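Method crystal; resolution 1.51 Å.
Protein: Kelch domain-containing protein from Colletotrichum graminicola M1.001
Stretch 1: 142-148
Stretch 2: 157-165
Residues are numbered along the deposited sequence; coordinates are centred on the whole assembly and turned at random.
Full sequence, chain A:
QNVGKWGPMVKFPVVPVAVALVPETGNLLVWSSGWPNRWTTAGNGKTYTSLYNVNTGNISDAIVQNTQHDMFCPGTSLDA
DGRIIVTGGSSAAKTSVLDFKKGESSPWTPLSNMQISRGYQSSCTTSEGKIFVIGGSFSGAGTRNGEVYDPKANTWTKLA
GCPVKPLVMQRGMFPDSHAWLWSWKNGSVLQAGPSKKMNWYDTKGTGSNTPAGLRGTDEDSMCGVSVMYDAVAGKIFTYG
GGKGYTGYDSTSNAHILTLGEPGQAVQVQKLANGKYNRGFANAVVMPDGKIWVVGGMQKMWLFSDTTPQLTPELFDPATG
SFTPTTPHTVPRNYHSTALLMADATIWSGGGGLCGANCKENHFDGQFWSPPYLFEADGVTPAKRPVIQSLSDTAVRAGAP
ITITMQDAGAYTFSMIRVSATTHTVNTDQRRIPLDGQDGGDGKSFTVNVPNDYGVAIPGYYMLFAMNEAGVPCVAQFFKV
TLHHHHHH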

# COMPACT_ATOMS: atom_id res chain seq x y z
N GLY A 142 23.22 -0.61 13.38
CA GLY A 142 23.50 0.80 13.30
C GLY A 142 22.24 1.66 13.30
O GLY A 142 21.13 1.13 13.09
N THR A 143 22.38 2.94 13.60
CA THR A 143 21.27 3.89 13.59
C THR A 143 20.65 3.80 12.20
O THR A 143 21.35 3.94 11.18
CB THR A 143 21.75 5.33 13.80
OG1 THR A 143 22.46 5.38 15.05
CG2 THR A 143 20.64 6.35 13.94
N ARG A 144 19.34 3.54 12.16
CA ARG A 144 18.70 3.26 10.87
C ARG A 144 18.28 4.53 10.11
O ARG A 144 17.12 4.77 9.78
CB ARG A 144 17.52 2.32 11.10
CG ARG A 144 17.86 1.06 11.91
CD ARG A 144 18.76 -0.03 11.25
NE ARG A 144 18.48 -1.35 11.89
CZ ARG A 144 18.85 -1.68 13.12
NH1 ARG A 144 19.67 -0.88 13.78
NH2 ARG A 144 18.46 -2.83 13.65
N ASN A 145 19.25 5.34 9.74
CA ASN A 145 19.07 6.55 9.04
C ASN A 145 18.66 6.37 7.57
O ASN A 145 18.55 5.25 7.08
CB ASN A 145 20.32 7.44 9.15
CG ASN A 145 20.59 7.87 10.56
OD1 ASN A 145 19.70 8.27 11.29
ND2 ASN A 145 21.87 7.90 10.94
N GLY A 146 18.33 7.51 6.96
CA GLY A 146 17.79 7.49 5.58
C GLY A 146 18.80 7.21 4.52
O GLY A 146 19.97 7.64 4.64
N GLU A 147 18.40 6.45 3.49
CA GLU A 147 19.22 6.23 2.34
C GLU A 147 18.34 6.16 1.12
O GLU A 147 17.12 5.87 1.22
CB GLU A 147 20.10 5.04 2.47
CG GLU A 147 19.47 3.64 2.63
CD GLU A 147 20.54 2.59 2.74
OE1 GLU A 147 20.61 1.93 3.79
OE2 GLU A 147 21.27 2.37 1.75
N VAL A 148 18.96 6.32 -0.03
CA VAL A 148 18.20 6.38 -1.31
C VAL A 148 18.86 5.55 -2.38
O VAL A 148 20.11 5.57 -2.54
CB VAL A 148 17.94 7.80 -1.69
CG1 VAL A 148 19.20 8.62 -2.02
CG2 VAL A 148 16.94 7.87 -2.88
N THR A 157 22.81 5.45 -1.53
CA THR A 157 23.56 6.54 -0.95
C THR A 157 22.90 6.93 0.39
O THR A 157 21.68 7.18 0.44
CB THR A 157 23.56 7.70 -1.95
OG1 THR A 157 23.95 7.19 -3.24
CG2 THR A 157 24.53 8.81 -1.50
N LYS A 158 23.66 7.01 1.49
CA LYS A 158 23.21 7.58 2.71
C LYS A 158 22.96 9.02 2.58
O LYS A 158 23.68 9.75 1.89
CB LYS A 158 24.22 7.33 3.86
CG LYS A 158 24.37 5.85 4.09
CD LYS A 158 25.19 5.46 5.30
CE LYS A 158 26.66 5.81 5.01
NZ LYS A 158 27.41 4.93 5.93
N LEU A 159 21.91 9.52 3.24
CA LEU A 159 21.58 10.89 3.17
C LEU A 159 21.81 11.49 4.56
O LEU A 159 21.00 11.32 5.50
CB LEU A 159 20.12 11.05 2.77
CG LEU A 159 19.85 10.60 1.33
CD1 LEU A 159 18.32 10.40 1.08
CD2 LEU A 159 20.46 11.57 0.30
N ALA A 160 22.96 12.15 4.75
CA ALA A 160 23.27 12.77 6.05
C ALA A 160 22.18 13.68 6.56
O ALA A 160 21.96 13.82 7.81
CB ALA A 160 24.60 13.55 5.95
N GLY A 161 21.46 14.34 5.65
CA GLY A 161 20.42 15.24 6.05
C GLY A 161 19.07 14.59 6.33
O GLY A 161 18.11 15.32 6.63
N CYS A 162 19.06 13.25 6.26
CA CYS A 162 17.81 12.45 6.58
C CYS A 162 18.00 11.44 7.71
O CYS A 162 17.94 10.25 7.50
CB CYS A 162 17.34 11.71 5.33
SG CYS A 162 17.02 12.73 3.89
N PRO A 163 18.25 11.94 8.93
CA PRO A 163 18.37 11.16 10.09
C PRO A 163 17.03 10.60 10.49
O PRO A 163 15.99 11.25 10.29
CB PRO A 163 18.80 12.22 11.15
CG PRO A 163 18.21 13.48 10.71
CD PRO A 163 18.42 13.38 9.22
N VAL A 164 17.05 9.43 11.09
CA VAL A 164 15.84 8.85 11.60
C VAL A 164 15.34 9.49 12.89
O VAL A 164 14.15 9.38 13.23
CB VAL A 164 15.96 7.31 11.71
CG1 VAL A 164 16.84 6.89 12.87
CG2 VAL A 164 14.60 6.66 11.82
N LYS A 165 16.23 10.09 13.71
CA LYS A 165 15.80 10.59 15.00
C LYS A 165 14.50 11.34 15.06
O LYS A 165 13.66 11.02 15.93
CB LYS A 165 16.91 11.43 15.69
CG LYS A 165 16.64 11.79 17.15
CD LYS A 165 17.89 12.60 17.67
CE LYS A 165 17.66 13.19 19.04
NZ LYS A 165 17.37 12.11 20.02
O HOH W 1 19.23 9.62 13.63
O HOH W 2 21.59 8.61 6.48
O HOH W 3 21.87 6.57 -4.76

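Stretch 2 enters as a strand and pairs antiparallel with the strand of stretch 1. T157 sits opposite V148 in a hydrogen-bonded pair. T157 N donates to V148 O at 2.9 Å, and V148 N donates to T157 O at 2.9 Å. The same carbonyl receives a CA-H...O contact, with E147 CA 3.3 Å from T157 O. The side chains of T157 and V148 lie on one face of the sheet. T157 is exposed, and its hydroxyl suits that setting: OG1 lies 2.6 Å from water 3, which also donates to V148 O at 3.0 Å. The water thus links the two paired residues.

K158 pairs with E147 without hydrogen bonds between them. Their CA atoms are 4.2 Å apart, and their side chains share the other face of the sheet. They form no salt bridge with each other. E147 is buried, and both carboxylate oxygens are hydrogen-bonded elsewhere in the structure. K158 is exposed, and little of it is covered by stretch 1.

L159 adds a backbone hydrogen bond. Its N donates to G146 O at 3.0 Å with a nearly straight geometry. Water 2 lies 2.6 Å from G146 O. CA-to-CB of L159 points toward stretch 1, and the residue is buried. Its CD1 packs 3.7 Å from V148 CG1, an apolar contact that fits two branched hydrocarbon side chains.

From L159 to C162 the chain makes a type I turn, closed by C162 N donating to L159 O at 2.8 Å. A160 and G161 form the middle of this turn and do not touch stretch 1. CA-to-CB of A160 points away.

C162 brings the chain back. Its carbonyl does the work here: G146 N donates to C162 O at 2.8 Å. G146 is therefore held through both its N and its O, and it is buried. The lack of a side chain matters at this point, since a CB on G146 would lie 2.8 Å from C162 O, a clash.

P163 has no backbone N-H to donate. Its CA-to-CB bond points away overall, yet the residue stays close to N145, with P163 CA 3.4 Å from N145 OD1.

V164 supplies the next hydrogen bond. Its N donates to N145 OD1 at 2.9 Å, almost in line. CA-to-CB of N145 points sideways, but the end of its side chain comes nearer, so the amide oxygen reaches the backbone of stretch 2. CA-to-CB of V164 points toward stretch 1, and the residue is buried. V164 CB lies 3.4 Å from R144 O, and V164 CG1 meets T143 CG2 at 4.0 Å. A branched apolar side chain suits this buried place.

K165 makes no direct contact, and the end of its side chain leads away. Water 1 still ties it to stretch 1: it accepts from K165 N at 3.0 Å and donates to N145 OD1 at 2.7 Å.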